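Local coordinates for Alr1585 protein (Nostoc sp., PDB 5C2I) that is a haem-containing DyP-type (dye-decolorizing) peroxidase that probably uses hydrogen peroxide to oxidise dyes and related substrates, at residues N33-G37 against F210-D214; H203-P208 against R361-R365; L2-D6 against K22-L26. The protein carries 1 engineered substitution. All blocks are in the same frame, centred on the assembly; numbering follows the deposited sequence.

Contact 1: residues N33-G37 against F210-D214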
# COMPACT_ATOMS: atom_id res chain seq x y z
N ASN A 33 5.57 12.93 -27.44
CA ASN A 33 6.31 13.51 -26.31
C ASN A 33 6.72 14.96 -26.51
O ASN A 33 7.32 15.56 -25.62
CB ASN A 33 7.55 12.65 -25.97
CG ASN A 33 8.09 12.88 -24.57
OD1 ASN A 33 7.34 13.10 -23.61
ND2 ASN A 33 9.41 12.79 -24.44
N ILE A 34 6.33 15.55 -27.63
CA ILE A 34 6.70 16.91 -27.93
C ILE A 34 5.52 17.86 -27.58
O ILE A 34 5.63 18.61 -26.63
CB ILE A 34 7.15 17.05 -29.39
CG1 ILE A 34 8.43 16.20 -29.62
CG2 ILE A 34 7.46 18.50 -29.73
CD1 ILE A 34 8.78 15.97 -31.11
N LEU A 35 4.40 17.74 -28.30
CA LEU A 35 3.22 18.54 -28.00
C LEU A 35 2.55 18.17 -26.68
O LEU A 35 1.92 19.04 -26.05
CB LEU A 35 2.20 18.45 -29.13
CG LEU A 35 2.70 18.93 -30.49
CD1 LEU A 35 1.59 18.80 -31.51
CD2 LEU A 35 3.26 20.35 -30.44
N LYS A 36 2.68 16.90 -26.28
CA LYS A 36 2.17 16.43 -25.01
C LYS A 36 3.11 15.35 -24.52
O LYS A 36 3.52 14.47 -25.28
CB LYS A 36 0.74 15.87 -25.17
CG LYS A 36 0.11 15.30 -23.88
CD LYS A 36 -1.41 15.25 -24.01
CE LYS A 36 -2.05 14.42 -22.89
NZ LYS A 36 -1.63 14.98 -21.57
N GLY A 37 3.44 15.40 -23.25
CA GLY A 37 4.36 14.42 -22.64
C GLY A 37 3.84 13.00 -22.71
O GLY A 37 2.64 12.76 -22.66
N PHE A 210 -0.55 22.86 -26.03
CA PHE A 210 -0.82 22.72 -27.47
C PHE A 210 -2.03 21.87 -27.80
O PHE A 210 -2.80 22.22 -28.66
CB PHE A 210 0.40 22.09 -28.16
CG PHE A 210 1.67 22.84 -27.91
CD1 PHE A 210 1.96 24.00 -28.61
CD2 PHE A 210 2.57 22.41 -26.96
CE1 PHE A 210 3.13 24.71 -28.35
CE2 PHE A 210 3.73 23.12 -26.70
CZ PHE A 210 4.00 24.24 -27.42
N MET A 211 -2.21 20.78 -27.08
CA MET A 211 -3.28 19.83 -27.36
C MET A 211 -4.53 20.13 -26.55
O MET A 211 -4.44 20.50 -25.35
CB MET A 211 -2.80 18.39 -27.08
CG MET A 211 -1.52 17.96 -27.78
SD MET A 211 -1.63 18.13 -29.57
CE MET A 211 -2.91 16.98 -29.95
N LYS A 212 -5.67 19.97 -27.20
CA LYS A 212 -6.99 20.22 -26.57
C LYS A 212 -7.15 19.59 -25.18
O LYS A 212 -7.66 20.25 -24.26
CB LYS A 212 -8.14 19.76 -27.47
CG LYS A 212 -9.53 20.05 -26.87
CD LYS A 212 -10.67 19.76 -27.83
CE LYS A 212 -12.00 20.02 -27.15
NZ LYS A 212 -13.12 19.81 -28.07
N ARG A 213 -6.73 18.34 -25.02
CA ARG A 213 -6.95 17.64 -23.75
C ARG A 213 -6.26 18.41 -22.63
O ARG A 213 -6.83 18.56 -21.52
CB ARG A 213 -6.42 16.20 -23.78
CG ARG A 213 -7.18 15.30 -24.73
CD ARG A 213 -8.25 14.51 -24.05
NE ARG A 213 -7.82 13.95 -22.77
CZ ARG A 213 -8.68 13.44 -21.88
NH1 ARG A 213 -9.98 13.37 -22.15
NH2 ARG A 213 -8.22 13.01 -20.71
N ASP A 214 -5.07 18.93 -22.91
CA ASP A 214 -4.36 19.75 -21.93
C ASP A 214 -4.97 21.11 -21.74
O ASP A 214 -5.08 21.61 -20.60
CB ASP A 214 -2.88 19.92 -22.34
CG ASP A 214 -2.06 18.62 -22.23
OD1 ASP A 214 -2.42 17.73 -21.45
OD2 ASP A 214 -1.03 18.51 -22.92
O HOH W 1 -0.25 20.06 -24.97

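Contact 2: residues H203-P208 against R361-R365. Engineered in segment 203-208: His-203 (natural residue Asp). With HEM (protoporphyrin IX containing Fe), chain E.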
# COMPACT_ATOMS: atom_id res chain seq x y z
N HIS A 203 6.63 19.63 -9.51
CA HIS A 203 7.40 19.94 -10.71
C HIS A 203 6.62 19.61 -11.94
O HIS A 203 5.98 18.55 -12.00
CB HIS A 203 8.71 19.17 -10.66
CG HIS A 203 9.77 19.73 -11.57
ND1 HIS A 203 10.53 18.94 -12.38
CD2 HIS A 203 10.18 20.99 -11.79
CE1 HIS A 203 11.39 19.69 -13.05
NE2 HIS A 203 11.18 20.94 -12.73
N GLY A 204 6.72 20.50 -12.94
CA GLY A 204 5.99 20.34 -14.19
C GLY A 204 4.69 21.09 -14.22
O GLY A 204 3.86 20.83 -15.09
N VAL A 205 4.49 22.03 -13.30
CA VAL A 205 3.20 22.70 -13.16
C VAL A 205 2.90 23.63 -14.38
O VAL A 205 1.82 23.53 -14.99
CB VAL A 205 3.14 23.55 -11.87
CG1 VAL A 205 1.82 24.26 -11.79
CG2 VAL A 205 3.39 22.69 -10.64
N SER A 206 3.83 24.53 -14.70
CA SER A 206 3.60 25.55 -15.73
C SER A 206 4.25 25.19 -17.06
O SER A 206 5.50 25.16 -17.17
CB SER A 206 4.13 26.90 -15.26
OG SER A 206 3.82 27.89 -16.23
N GLN A 207 3.41 24.89 -18.05
CA GLN A 207 3.89 24.46 -19.37
C GLN A 207 3.19 25.22 -20.51
O GLN A 207 2.01 25.53 -20.41
CB GLN A 207 3.63 23.00 -19.58
CG GLN A 207 4.34 22.09 -18.59
CD GLN A 207 5.67 21.61 -19.09
OE1 GLN A 207 6.42 22.34 -19.77
NE2 GLN A 207 5.95 20.35 -18.80
N PRO A 208 3.91 25.48 -21.59
CA PRO A 208 3.20 25.77 -22.84
C PRO A 208 2.26 24.64 -23.22
O PRO A 208 2.66 23.46 -23.11
CB PRO A 208 4.32 25.89 -23.88
CG PRO A 208 5.58 26.01 -23.12
CD PRO A 208 5.36 25.35 -21.80
N ARG A 361 9.72 30.78 -24.04
CA ARG A 361 9.30 29.66 -23.22
C ARG A 361 9.86 28.34 -23.73
O ARG A 361 10.10 28.18 -24.94
CB ARG A 361 7.75 29.56 -23.18
CG ARG A 361 7.04 30.59 -22.31
CD ARG A 361 5.51 30.45 -22.35
NE ARG A 361 4.98 30.84 -23.66
CZ ARG A 361 3.70 30.66 -24.04
NH1 ARG A 361 2.84 30.10 -23.22
NH2 ARG A 361 3.31 31.04 -25.25
N ILE A 362 9.96 27.37 -22.83
CA ILE A 362 10.38 26.03 -23.17
C ILE A 362 9.32 25.02 -22.71
O ILE A 362 8.57 25.27 -21.78
CB ILE A 362 11.72 25.67 -22.50
CG1 ILE A 362 11.64 25.82 -20.98
CG2 ILE A 362 12.85 26.53 -23.09
CD1 ILE A 362 12.83 25.19 -20.25
N THR A 363 9.27 23.87 -23.38
CA THR A 363 8.32 22.83 -23.05
C THR A 363 9.10 21.69 -22.40
O THR A 363 9.94 21.05 -23.03
CB THR A 363 7.61 22.37 -24.32
OG1 THR A 363 6.89 23.46 -24.90
CG2 THR A 363 6.65 21.20 -24.07
N ARG A 364 8.88 21.49 -21.11
CA ARG A 364 9.74 20.61 -20.30
C ARG A 364 9.20 19.15 -20.32
O ARG A 364 7.96 18.91 -20.20
CB ARG A 364 9.86 21.16 -18.89
CG ARG A 364 10.64 22.47 -18.85
CD ARG A 364 10.70 23.08 -17.45
NE ARG A 364 9.34 23.51 -17.11
CZ ARG A 364 8.78 23.40 -15.91
NH1 ARG A 364 9.45 22.90 -14.89
NH2 ARG A 364 7.55 23.80 -15.73
N ARG A 365 10.11 18.21 -20.43
CA ARG A 365 9.77 16.78 -20.40
C ARG A 365 10.75 16.01 -19.54
O ARG A 365 11.27 14.97 -19.95
CB ARG A 365 9.75 16.22 -21.84
CG ARG A 365 8.81 16.94 -22.81
CD ARG A 365 7.35 16.60 -22.56
NE ARG A 365 6.44 17.33 -23.46
CZ ARG A 365 5.46 18.14 -23.08
NH1 ARG A 365 5.33 18.46 -21.81
NH2 ARG A 365 4.66 18.71 -23.97
CHA HEM E . 9.63 25.69 -13.07
CHB HEM E . 12.65 23.05 -10.40
CHC HEM E . 16.01 23.41 -13.86
CHD HEM E . 13.06 26.26 -16.38
C1A HEM E . 10.17 24.96 -12.03
C2A HEM E . 9.50 24.67 -10.80
C3A HEM E . 10.35 23.93 -10.05
C4A HEM E . 11.52 23.74 -10.83
CMA HEM E . 10.11 23.35 -8.69
CAA HEM E . 8.09 25.10 -10.38
CBA HEM E . 6.92 24.20 -10.77
CGA HEM E . 6.86 24.10 -12.27
O1A HEM E . 6.28 24.98 -12.97
O2A HEM E . 7.40 23.13 -12.81
C1B HEM E . 13.81 22.89 -11.15
C2B HEM E . 14.94 22.11 -10.74
C3B HEM E . 15.85 22.17 -11.70
C4B HEM E . 15.29 23.07 -12.71
CMB HEM E . 15.03 21.35 -9.46
CAB HEM E . 17.17 21.52 -11.85
CBB HEM E . 17.52 20.37 -11.23
C1C HEM E . 15.52 24.28 -14.85
C2C HEM E . 16.24 24.77 -15.92
C3C HEM E . 15.40 25.60 -16.62
C4C HEM E . 14.16 25.57 -15.97
CMC HEM E . 17.64 24.44 -16.32
CAC HEM E . 15.66 26.41 -17.81
CBC HEM E . 16.79 26.96 -18.19
C1D HEM E . 11.85 26.20 -15.69
C2D HEM E . 10.66 26.88 -16.21
C3D HEM E . 9.72 26.77 -15.28
C4D HEM E . 10.35 25.96 -14.21
CMD HEM E . 10.50 27.61 -17.53
CAD HEM E . 8.31 27.27 -15.37
CBD HEM E . 8.15 28.73 -14.93
CGD HEM E . 6.73 29.16 -15.10
O1D HEM E . 6.17 29.61 -14.11
O2D HEM E . 6.11 29.07 -16.22
NA HEM E . 11.43 24.44 -12.00
NB HEM E . 14.10 23.48 -12.27
NC HEM E . 14.28 24.84 -14.82
ND HEM E . 11.65 25.73 -14.46
FE HEM E . 12.85 24.67 -13.39
O HOH W 2 12.30 22.70 -14.52
O HOH W 3 7.76 24.76 -19.17
O HOH W 4 2.95 20.74 -23.01

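Contact 3: residues L2-D6 against K22-L26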
# COMPACT_ATOMS: atom_id res chain seq x y z
N LEU A 2 -0.28 23.30 -44.22
CA LEU A 2 -0.23 24.23 -43.06
C LEU A 2 0.52 25.51 -43.44
O LEU A 2 1.60 25.43 -44.00
CB LEU A 2 0.41 23.58 -41.86
CG LEU A 2 -0.43 22.51 -41.16
CD1 LEU A 2 0.31 21.92 -40.01
CD2 LEU A 2 -1.74 23.03 -40.63
N THR A 3 -0.10 26.66 -43.18
CA THR A 3 0.47 27.96 -43.54
C THR A 3 1.18 28.56 -42.35
O THR A 3 1.11 28.01 -41.23
CB THR A 3 -0.63 28.95 -43.99
OG1 THR A 3 -1.51 29.24 -42.90
CG2 THR A 3 -1.46 28.38 -45.18
N GLU A 4 1.83 29.69 -42.61
CA GLU A 4 2.45 30.53 -41.59
C GLU A 4 1.45 30.84 -40.48
O GLU A 4 1.75 30.64 -39.30
CB GLU A 4 2.92 31.84 -42.26
CG GLU A 4 3.90 32.69 -41.46
CD GLU A 4 5.26 32.04 -41.27
OE1 GLU A 4 5.44 30.85 -41.62
OE2 GLU A 4 6.18 32.73 -40.75
N LYS A 5 0.27 31.31 -40.88
CA LYS A 5 -0.85 31.57 -39.98
C LYS A 5 -1.17 30.39 -39.08
O LYS A 5 -1.37 30.56 -37.87
CB LYS A 5 -2.13 31.94 -40.75
CG LYS A 5 -2.53 33.41 -40.70
CD LYS A 5 -3.98 33.59 -41.17
CE LYS A 5 -4.46 35.03 -41.07
NZ LYS A 5 -3.53 35.99 -41.74
N ASP A 6 -1.23 29.20 -39.66
CA ASP A 6 -1.63 28.01 -38.89
C ASP A 6 -0.57 27.68 -37.83
O ASP A 6 -0.88 27.09 -36.78
CB ASP A 6 -1.80 26.80 -39.79
CG ASP A 6 -2.90 26.97 -40.82
OD1 ASP A 6 -4.00 27.41 -40.45
OD2 ASP A 6 -2.65 26.63 -41.99
N LYS A 22 -7.13 20.18 -40.19
CA LYS A 22 -5.96 20.43 -41.02
C LYS A 22 -4.63 19.99 -40.39
O LYS A 22 -3.61 19.99 -41.08
CB LYS A 22 -5.91 21.89 -41.46
CG LYS A 22 -5.76 22.95 -40.40
CD LYS A 22 -6.04 24.33 -41.00
CE LYS A 22 -5.82 25.41 -39.93
NZ LYS A 22 -6.90 25.46 -38.90
N TYR A 23 -4.63 19.66 -39.10
CA TYR A 23 -3.43 19.18 -38.39
C TYR A 23 -3.28 17.66 -38.44
O TYR A 23 -2.35 17.11 -37.89
CB TYR A 23 -3.45 19.66 -36.94
CG TYR A 23 -3.44 21.18 -36.83
CD1 TYR A 23 -2.26 21.90 -36.94
CD2 TYR A 23 -4.63 21.89 -36.68
CE1 TYR A 23 -2.26 23.30 -36.86
CE2 TYR A 23 -4.64 23.29 -36.60
CZ TYR A 23 -3.45 23.98 -36.71
OH TYR A 23 -3.43 25.35 -36.62
N ARG A 24 -4.17 16.97 -39.17
CA ARG A 24 -4.14 15.51 -39.20
C ARG A 24 -2.79 14.97 -39.66
O ARG A 24 -2.21 14.07 -39.04
CB ARG A 24 -5.26 14.96 -40.10
CG ARG A 24 -5.37 13.45 -40.10
CD ARG A 24 -6.51 13.00 -41.02
NE ARG A 24 -7.79 13.29 -40.39
CZ ARG A 24 -8.33 12.62 -39.37
NH1 ARG A 24 -7.75 11.56 -38.83
NH2 ARG A 24 -9.50 13.03 -38.89
N ASN A 25 -2.28 15.46 -40.79
CA ASN A 25 -1.05 14.88 -41.37
C ASN A 25 0.15 15.21 -40.49
O ASN A 25 1.08 14.41 -40.31
CB ASN A 25 -0.83 15.36 -42.81
CG ASN A 25 -1.84 14.75 -43.77
OD1 ASN A 25 -2.43 13.72 -43.48
ND2 ASN A 25 -2.06 15.39 -44.90
N LEU A 26 0.11 16.39 -39.92
CA LEU A 26 1.17 16.79 -39.02
C LEU A 26 1.29 15.82 -37.88
O LEU A 26 2.39 15.35 -37.57
CB LEU A 26 0.90 18.19 -38.51
CG LEU A 26 1.98 18.69 -37.49
CD1 LEU A 26 2.22 20.17 -37.73
CD2 LEU A 26 1.47 18.49 -36.12

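Contact 1: residues N33-G37 against F210-D214
This is a buried loop-to-helix-start contact, joining part of the N-terminal ferredoxin-like (dimeric alpha+beta barrel) domain of the DyP fold to the beginning of helix 212-221. Residues 33-37 form a bend in the loop between helix 24-29 and strand 42-50, and the backbones come nearest at Leu-35 and Phe-210, whose CA atoms are 5.8 Å apart. Leu-35 supplies the apolar half of the contact. Its CD2 sits over one face of the Phe-210 ring in a CH-pi contact, 4.3 Å from the centroid and 25° off the normal, while Leu-35 CD1 packs 3.8 Å from Met-211 SD. Next to this patch, Lys-36 turns its extended chain past Met-211, with Lys-36 CB 4.0 Å from Met-211 CG, and its ammonium reaches Asp-214 in the first turn of the helix. Lys-36 NZ and Asp-214 OD1 form a salt bridge at 2.9 Å; the same oxygen also pairs with Arg-217. Met-211 holds the N-cap position, and its amide N donates to water 1 at 3.0 Å. That water in turn donates to Leu-35 O at 2.6 Å and to Asp-214 OD2 at 2.7 Å.

Contact 2: residues H203-P208 against R361-R365
The end-to-end directions of loop 203-208 and of residues 361-365, which open strand 363-369, differ by 127°, and the backbones draw closest at Pro-208 and Thr-363, with CA atoms 5.9 Å apart. The side-chain carboxamide of Gln-207 pairs with the strand backbone as a neighbouring strand would: Gln-207 OE1 accepts from Arg-364 N at 2.9 Å and Gln-207 NE2 donates to Arg-364 O at 2.8 Å. Pro-208 packs beside them, its CG 3.4 Å from Thr-363 OG1. Arg-364 crosses back to the loop, where its NH2 donates to Ser-206 O at 2.9 Å. The loop carries the end of the GXXDG motif of DyP-type peroxidases, with the engineered His-203 at the aspartate position (Asp in the natural protein), then Gly-204, whose backbone angles would jam a CB against the carbonyl of His-203. One haem propionate is held here: Gly-204 N and Arg-364 NH1 bond to HEM O2A at 2.7 and 2.9 Å, and Ser-206 N to HEM O1A at 3.0 Å. Ser-206 OG reaches the other propionate, 2.6 Å from HEM O2D. Water 2, bound to HEM FE at 2.3 Å, lies 2.7 Å from His-203 NE2 and accepts from Arg-364 NH1 at 2.9 Å.

Contact 3: residues L2-D6 against K22-L26
Leu-2, Asp-6 and Lys-22 carry most of this contact between the start of helix 4-8 and the short 3-10 turn leading into helix 24-29. Leu-2, just before the first helix, spreads its branches over the second segment: Leu-2 CD1 meets Leu-26 CD1 at 3.5 Å, and Leu-2 CD2 touches both Tyr-23 CE1 at 3.8 Å and Lys-22 CG at 4.0 Å. Asp-6 has a double role. Within its own segment it forms a capping box with the N-cap residue Thr-3: Thr-3 N donates to Asp-6 OD2 at 2.8 Å, and Asp-6 N returns a bond to Thr-3 OG1 at 3.3 Å. Across the contact its other carboxylate oxygen makes a long salt bridge, Asp-6 OD1 to Lys-22 NZ at 3.8 Å, though the place of OD1 is less certain. The phenol of Tyr-23 adds a firmer polar link, its OH donating to the backbone at Asp-6 O over 3.1 Å. Farther in, Tyr-23 packs on Pro-11 and Ile-15 of the connection following helix 4-8 and on Leu-234, and Leu-26 on Leu-238, so that the 3-10 turn and the start of helix 24-29 rest against the loop preceding strand 239-240, with the start of helix 4-8 held to them through Leu-2 and Asp-6.

Contact 3 closes first along the chain, within the N-terminal 26 residues; helix 24-29 then leads to the loop of contact 1. Contacts 1 and 2 cross, their segments coming in the order 33-37, 203-208, 210-214, 361-365, with a single residue between the middle two. Their centres are 11 Å apart and they touch through Arg-365, whose NE and NH2 probably bond to Asn-33 O and Ile-34 O. Strand 363-369 at the haem is thereby tied to the N-terminal ferredoxin-like domain. Contact 3 lies farther out, its centre 16 Å from that of contact 1 and 23 Å from that of contact 2, touching neither.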